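PDB 4X7R: TarM from Staphylococcus aureus subsp. aureus 21178, which belongs to the glycosyltransferase group 1 family of GT-B fold proteins, with two Rossmann-like domains and a long antiparallel sheet inserted in the first. Local coordinates for residues F231-F235 against N272-I276; A242-G246 against N489-S493. The protein carries 1 engineered substitution. All coordinates share one frame; numbering follows the deposited sequence.

Interaction 1. Residues F231-F235 against N272-I276; sequences FPKMF and NANKI. With SUS (2-deoxy-3,6-di-O-sulfo-2-(sulfoamino)-alpha-D-glucopyranose), chain C.
F231 and F235 both hold CG anti to the backbone N (chi1 -175° for F231). The F231 side chain leaves its backbone toward 272-276; F235 leaves alongside, and its ring swings in at its end. I276 answers with chi1 60°, CG1 lying between its backbone N and carbonyl carbon, and its two branches part: CD1 reaches F231 while CG2 reaches F235. Both meetings are at ring edges, near the ring planes, F231 CE1 lying 3.7 Å from I276 CD1 and F235 CD1 3.7 Å from I276 CG2. F231 and I276 approach from opposite directions; F235 and I276 cross at about a right angle. M234 adds its methyl, CE lying 4.3 Å from I276 CD1. Farther round the F235 rim, K275 CB touches F235 CE1 at 4.0 Å. N272 crosses F235 at about a right angle, its OD1 coming obliquely to 3.7 Å from F235 CZ, with amide and ring planes 41° apart. N272 ND2 is bonded to Y268 O in the preceding helix, which limits how the amide can rotate. Helix 231-235 connects parallel strands 221-225 and 243-247 of the N-terminal Rossmann-like domain, and 272-276 leads into strand 278-281. K233 NZ donates to SUS O2S at 2.8 Å and forms a salt bridge with IDS. No hydrogen bond joins the segments: cohesion is largely apolar, one amide oxygen lying against F235, while K233's charge probably serves mainly the sulfates.

Interaction 2. Residues A242-G246 against N489-S493; sequences AQKYG and NLFNS
The face of Y245 receives the edge of F491 in an offset edge-to-face stack, with ring centroids 5.6 Å apart and planes at 62°. F491 CD1 makes the closest ring contact, 3.7 Å from Y245 CE2. L490 touches the same tyrosine obliquely, its CB 3.9 Å from Y245 CE1. At the edge of the Y245 ring, in its plane, lies Q243 OE1; Y245 OH donates to it at 2.6 Å, with a C=O...donor angle of 163°. Q243 CG stands anti to the carbonyl carbon, and the extended chain beyond it carries NE2 to F491 O at 3.1 Å, a fairly straight bond (N-H...O 159°) tilted slightly from the amide plane. NE2 also bonds K219 O, so both polar atoms of this buried amide are engaged, and the three bonds together settle which way round it is turned. Strand 243-247 belongs to the seven-stranded parallel sheet of the N-terminal Rossmann-like domain, and helix 480-492 ends the chain. Return of the C-terminal helix to pack on the first domain is characteristic of GT-B glycosyltransferases.

Of the contacting segments, helix 231-235 comes first, after strand 221-225, and strand 243-247 follows it. Helix 264-271 and the turn at 272-276 come next; there interaction 1 closes a loop of 36 intervening residues. Interaction 2 opens inside that loop at 242-246 but closes only at 489-493, across 242 intervening residues, so the two loops cross rather than nest. Their centres lie 12 Å apart and they touch directly: K244 NZ is 2.8 Å from M234 O, a probable hydrogen bond, and I276 CB packs 3.5 Å from K244 O. Interaction 1 ties helix 231-235 to the turn after helix 264-271, within the first Rossmann-like domain, whereas interaction 2 joins that domain to the chain's last helix.

Interaction 1. Residues F231-F235 against N272-I276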
loop_
_atom_site.group_PDB
_atom_site.type_symbol
_atom_site.label_atom_id
_atom_site.label_comp_id
_atom_site.label_asym_id
_atom_site.label_seq_id
_atom_site.Cartn_x
_atom_site.Cartn_y
_atom_site.Cartn_z
ATOM N N PHE A 231 -12.259 -3.299 -6.550
ATOM C CA PHE A 231 -12.935 -4.286 -7.401
ATOM C C PHE A 231 -14.156 -3.751 -8.150
ATOM O O PHE A 231 -14.221 -4.025 -9.353
ATOM C CB PHE A 231 -13.231 -5.601 -6.662
ATOM C CG PHE A 231 -13.815 -6.695 -7.519
ATOM C CD1 PHE A 231 -12.993 -7.545 -8.247
ATOM C CD2 PHE A 231 -15.192 -6.914 -7.556
ATOM C CE1 PHE A 231 -13.539 -8.589 -8.998
ATOM C CE2 PHE A 231 -15.736 -7.954 -8.312
ATOM C CZ PHE A 231 -14.910 -8.775 -9.036
ATOM N N PRO A 232 -15.092 -2.979 -7.520
ATOM C CA PRO A 232 -16.238 -2.429 -8.294
ATOM C C PRO A 232 -15.864 -1.564 -9.496
ATOM O O PRO A 232 -16.594 -1.586 -10.473
ATOM C CB PRO A 232 -17.032 -1.621 -7.254
ATOM C CG PRO A 232 -16.648 -2.249 -5.915
ATOM C CD PRO A 232 -15.187 -2.584 -6.090
ATOM N N LYS A 233 -14.726 -0.848 -9.461
ATOM C CA LYS A 233 -14.280 -0.040 -10.623
ATOM C C LYS A 233 -14.058 -0.905 -11.835
ATOM O O LYS A 233 -14.554 -0.560 -12.912
ATOM C CB LYS A 233 -13.041 0.798 -10.310
ATOM C CG LYS A 233 -13.289 1.775 -9.174
ATOM C CD LYS A 233 -12.013 2.357 -8.672
ATOM C CE LYS A 233 -12.300 3.467 -7.702
ATOM N NZ LYS A 233 -12.251 2.988 -6.302
ATOM N N MET A 234 -13.364 -2.064 -11.652
ATOM C CA MET A 234 -13.108 -3.008 -12.732
ATOM C C MET A 234 -14.402 -3.749 -13.077
ATOM O O MET A 234 -14.739 -3.874 -14.255
ATOM C CB MET A 234 -12.009 -4.036 -12.338
ATOM C CG MET A 234 -11.733 -5.109 -13.428
ATOM S SD MET A 234 -10.659 -6.452 -12.882
ATOM C CE MET A 234 -11.732 -7.306 -11.699
ATOM N N PHE A 235 -15.077 -4.293 -12.058
ATOM C CA PHE A 235 -16.294 -5.079 -12.232
ATOM C C PHE A 235 -17.398 -4.357 -13.046
ATOM O O PHE A 235 -17.977 -4.964 -13.938
ATOM C CB PHE A 235 -16.831 -5.573 -10.875
ATOM C CG PHE A 235 -17.888 -6.655 -10.992
ATOM C CD1 PHE A 235 -17.588 -7.891 -11.566
ATOM C CD2 PHE A 235 -19.177 -6.445 -10.520
ATOM C CE1 PHE A 235 -18.565 -8.886 -11.687
ATOM C CE2 PHE A 235 -20.148 -7.455 -10.613
ATOM C CZ PHE A 235 -19.834 -8.668 -11.197
ATOM N N ASN A 272 -18.492 -13.027 -6.747
ATOM C CA ASN A 272 -18.575 -12.641 -8.158
ATOM C C ASN A 272 -17.529 -13.296 -9.082
ATOM O O ASN A 272 -17.442 -12.919 -10.254
ATOM C CB ASN A 272 -18.549 -11.110 -8.263
ATOM C CG ASN A 272 -19.873 -10.552 -7.833
ATOM O OD1 ASN A 272 -20.909 -10.861 -8.414
ATOM N ND2 ASN A 272 -19.895 -9.882 -6.709
ATOM N N ALA A 273 -16.762 -14.295 -8.567
ATOM C CA ALA A 273 -15.686 -14.983 -9.309
ATOM C C ALA A 273 -16.147 -15.588 -10.620
ATOM O O ALA A 273 -15.440 -15.492 -11.626
ATOM C CB ALA A 273 -15.037 -16.051 -8.436
ATOM N N ASN A 274 -17.352 -16.191 -10.612
ATOM C CA ASN A 274 -17.920 -16.834 -11.796
ATOM C C ASN A 274 -18.334 -15.862 -12.891
ATOM O O ASN A 274 -18.554 -16.291 -14.014
ATOM C CB ASN A 274 -19.064 -17.769 -11.412
ATOM C CG ASN A 274 -18.610 -19.035 -10.738
ATOM O OD1 ASN A 274 -17.423 -19.263 -10.491
ATOM N ND2 ASN A 274 -19.554 -19.896 -10.426
ATOM N N LYS A 275 -18.411 -14.567 -12.577
ATOM C CA LYS A 275 -18.813 -13.528 -13.531
ATOM C C LYS A 275 -17.611 -12.844 -14.201
ATOM O O LYS A 275 -17.819 -12.009 -15.067
ATOM C CB LYS A 275 -19.736 -12.498 -12.854
ATOM C CG LYS A 275 -21.052 -13.101 -12.360
ATOM C CD LYS A 275 -22.016 -12.034 -11.873
ATOM C CE LYS A 275 -23.264 -12.631 -11.267
ATOM N NZ LYS A 275 -23.002 -13.229 -9.921
ATOM N N ILE A 276 -16.357 -13.200 -13.814
ATOM C CA ILE A 276 -15.125 -12.624 -14.381
ATOM C C ILE A 276 -14.206 -13.758 -14.860
ATOM O O ILE A 276 -14.608 -14.929 -14.816
ATOM C CB ILE A 276 -14.422 -11.592 -13.427
ATOM C CG1 ILE A 276 -14.002 -12.222 -12.075
ATOM C CG2 ILE A 276 -15.299 -10.320 -13.228
ATOM C CD1 ILE A 276 -13.023 -11.418 -11.249
HETATM N N2 SUS C . -11.488 4.590 -3.053
HETATM C C1 SUS C . -11.536 5.613 -0.813
HETATM S S1 SUS C . -10.863 5.712 -4.262
HETATM C C2 SUS C . -10.744 4.765 -1.792
HETATM S S2 SUS C . -7.447 5.753 2.961
HETATM C C3 SUS C . -10.396 3.404 -1.152
HETATM O O3 SUS C . -9.552 2.629 -2.030
HETATM S S3 SUS C . -10.107 1.336 -2.626
HETATM C C4 SUS C . -9.729 3.548 0.223
HETATM O O4 SUS C . -9.700 2.244 0.767
HETATM C C5 SUS C . -10.558 4.525 1.132
HETATM O O5 SUS C . -10.786 5.777 0.419
HETATM C C6 SUS C . -9.834 4.950 2.407
HETATM O O6 SUS C . -8.621 5.567 2.016
HETATM O O1S SUS C . -9.439 5.305 -4.629
HETATM O O2S SUS C . -11.804 5.625 -5.455
HETATM O O3S SUS C . -10.846 7.136 -3.709
HETATM O O4S SUS C . -6.243 6.213 2.133
HETATM O O5S SUS C . -7.824 6.802 4.010
HETATM O O6S SUS C . -7.108 4.425 3.648
HETATM O O7S SUS C . -10.533 0.459 -1.465
HETATM O O8S SUS C . -9.046 0.602 -3.447
HETATM O O9S SUS C . -11.312 1.635 -3.509
#

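Interaction 2. Residues A242-G246 against N489-S493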
loop_
_atom_site.group_PDB
_atom_site.type_symbol
_atom_site.label_atom_id
_atom_site.label_comp_id
_atom_site.label_asym_id
_atom_site.label_seq_id
_atom_site.Cartn_x
_atom_site.Cartn_y
_atom_site.Cartn_z
ATOM N N ALA A 242 -12.241 -7.538 -22.985
ATOM C CA ALA A 242 -11.135 -7.404 -22.045
ATOM C C ALA A 242 -11.317 -8.373 -20.881
ATOM O O ALA A 242 -12.449 -8.621 -20.469
ATOM C CB ALA A 242 -11.035 -5.982 -21.546
ATOM N N GLN A 243 -10.210 -8.982 -20.420
ATOM C CA GLN A 243 -10.218 -9.934 -19.322
ATOM C C GLN A 243 -10.215 -9.236 -17.970
ATOM O O GLN A 243 -9.640 -8.140 -17.810
ATOM C CB GLN A 243 -9.030 -10.905 -19.435
ATOM C CG GLN A 243 -8.976 -11.600 -20.799
ATOM C CD GLN A 243 -7.870 -12.596 -20.891
ATOM O OE1 GLN A 243 -7.557 -13.290 -19.926
ATOM N NE2 GLN A 243 -7.285 -12.723 -22.074
ATOM N N LYS A 244 -10.875 -9.876 -16.989
ATOM C CA LYS A 244 -10.967 -9.338 -15.625
ATOM C C LYS A 244 -10.572 -10.375 -14.598
ATOM O O LYS A 244 -11.157 -11.466 -14.546
ATOM C CB LYS A 244 -12.370 -8.770 -15.316
ATOM C CG LYS A 244 -12.811 -7.622 -16.235
ATOM C CD LYS A 244 -14.219 -7.128 -15.896
ATOM C CE LYS A 244 -14.669 -5.945 -16.747
ATOM N NZ LYS A 244 -15.976 -5.398 -16.262
ATOM N N TYR A 245 -9.594 -10.019 -13.752
ATOM C CA TYR A 245 -9.101 -10.890 -12.676
ATOM C C TYR A 245 -9.047 -10.115 -11.407
ATOM O O TYR A 245 -8.743 -8.926 -11.423
ATOM C CB TYR A 245 -7.674 -11.442 -12.961
ATOM C CG TYR A 245 -7.602 -12.305 -14.198
ATOM C CD1 TYR A 245 -7.931 -13.656 -14.147
ATOM C CD2 TYR A 245 -7.291 -11.755 -15.436
ATOM C CE1 TYR A 245 -7.934 -14.442 -15.298
ATOM C CE2 TYR A 245 -7.264 -12.539 -16.590
ATOM C CZ TYR A 245 -7.601 -13.878 -16.517
ATOM O OH TYR A 245 -7.635 -14.641 -17.651
ATOM N N GLY A 246 -9.313 -10.803 -10.310
ATOM C CA GLY A 246 -9.219 -10.224 -8.974
ATOM C C GLY A 246 -8.155 -11.014 -8.249
ATOM O O GLY A 246 -8.165 -12.245 -8.336
ATOM N N ASN A 489 -1.696 -19.511 -18.708
ATOM C CA ASN A 489 -2.742 -20.529 -18.827
ATOM C C ASN A 489 -4.156 -19.875 -18.778
ATOM O O ASN A 489 -5.012 -20.226 -19.587
ATOM C CB ASN A 489 -2.584 -21.556 -17.702
ATOM C CG ASN A 489 -3.591 -22.676 -17.753
ATOM O OD1 ASN A 489 -3.773 -23.333 -18.778
ATOM N ND2 ASN A 489 -4.297 -22.876 -16.657
ATOM N N LEU A 490 -4.365 -18.901 -17.871
ATOM C CA LEU A 490 -5.618 -18.132 -17.735
ATOM C C LEU A 490 -5.814 -17.147 -18.881
ATOM O O LEU A 490 -6.901 -17.101 -19.463
ATOM C CB LEU A 490 -5.676 -17.370 -16.393
ATOM C CG LEU A 490 -5.685 -18.213 -15.138
ATOM C CD1 LEU A 490 -5.694 -17.331 -13.889
ATOM C CD2 LEU A 490 -6.877 -19.210 -15.127
ATOM N N PHE A 491 -4.777 -16.345 -19.204
ATOM C CA PHE A 491 -4.852 -15.348 -20.271
ATOM C C PHE A 491 -5.115 -15.958 -21.652
ATOM O O PHE A 491 -5.655 -15.268 -22.515
ATOM C CB PHE A 491 -3.562 -14.495 -20.345
ATOM C CG PHE A 491 -3.073 -13.774 -19.104
ATOM C CD1 PHE A 491 -3.946 -13.458 -18.069
ATOM C CD2 PHE A 491 -1.738 -13.391 -18.986
ATOM C CE1 PHE A 491 -3.493 -12.765 -16.942
ATOM C CE2 PHE A 491 -1.291 -12.694 -17.856
ATOM C CZ PHE A 491 -2.177 -12.354 -16.864
ATOM N N ASN A 492 -4.750 -17.232 -21.854
ATOM C CA ASN A 492 -4.877 -17.955 -23.144
ATOM C C ASN A 492 -6.087 -18.903 -23.292
ATOM O O ASN A 492 -6.357 -19.351 -24.411
ATOM C CB ASN A 492 -3.558 -18.681 -23.494
ATOM C CG ASN A 492 -2.418 -17.737 -23.805
ATOM O OD1 ASN A 492 -2.594 -16.671 -24.395
ATOM N ND2 ASN A 492 -1.219 -18.102 -23.418
ATOM N N SER A 493 -6.821 -19.189 -22.188
ATOM C CA SER A 493 -7.996 -20.075 -22.212
ATOM C C SER A 493 -9.167 -19.488 -23.005
ATOM O O SER A 493 -9.978 -20.244 -23.539
ATOM C CB SER A 493 -8.444 -20.422 -20.798
ATOM O OG SER A 493 -8.952 -19.274 -20.151
#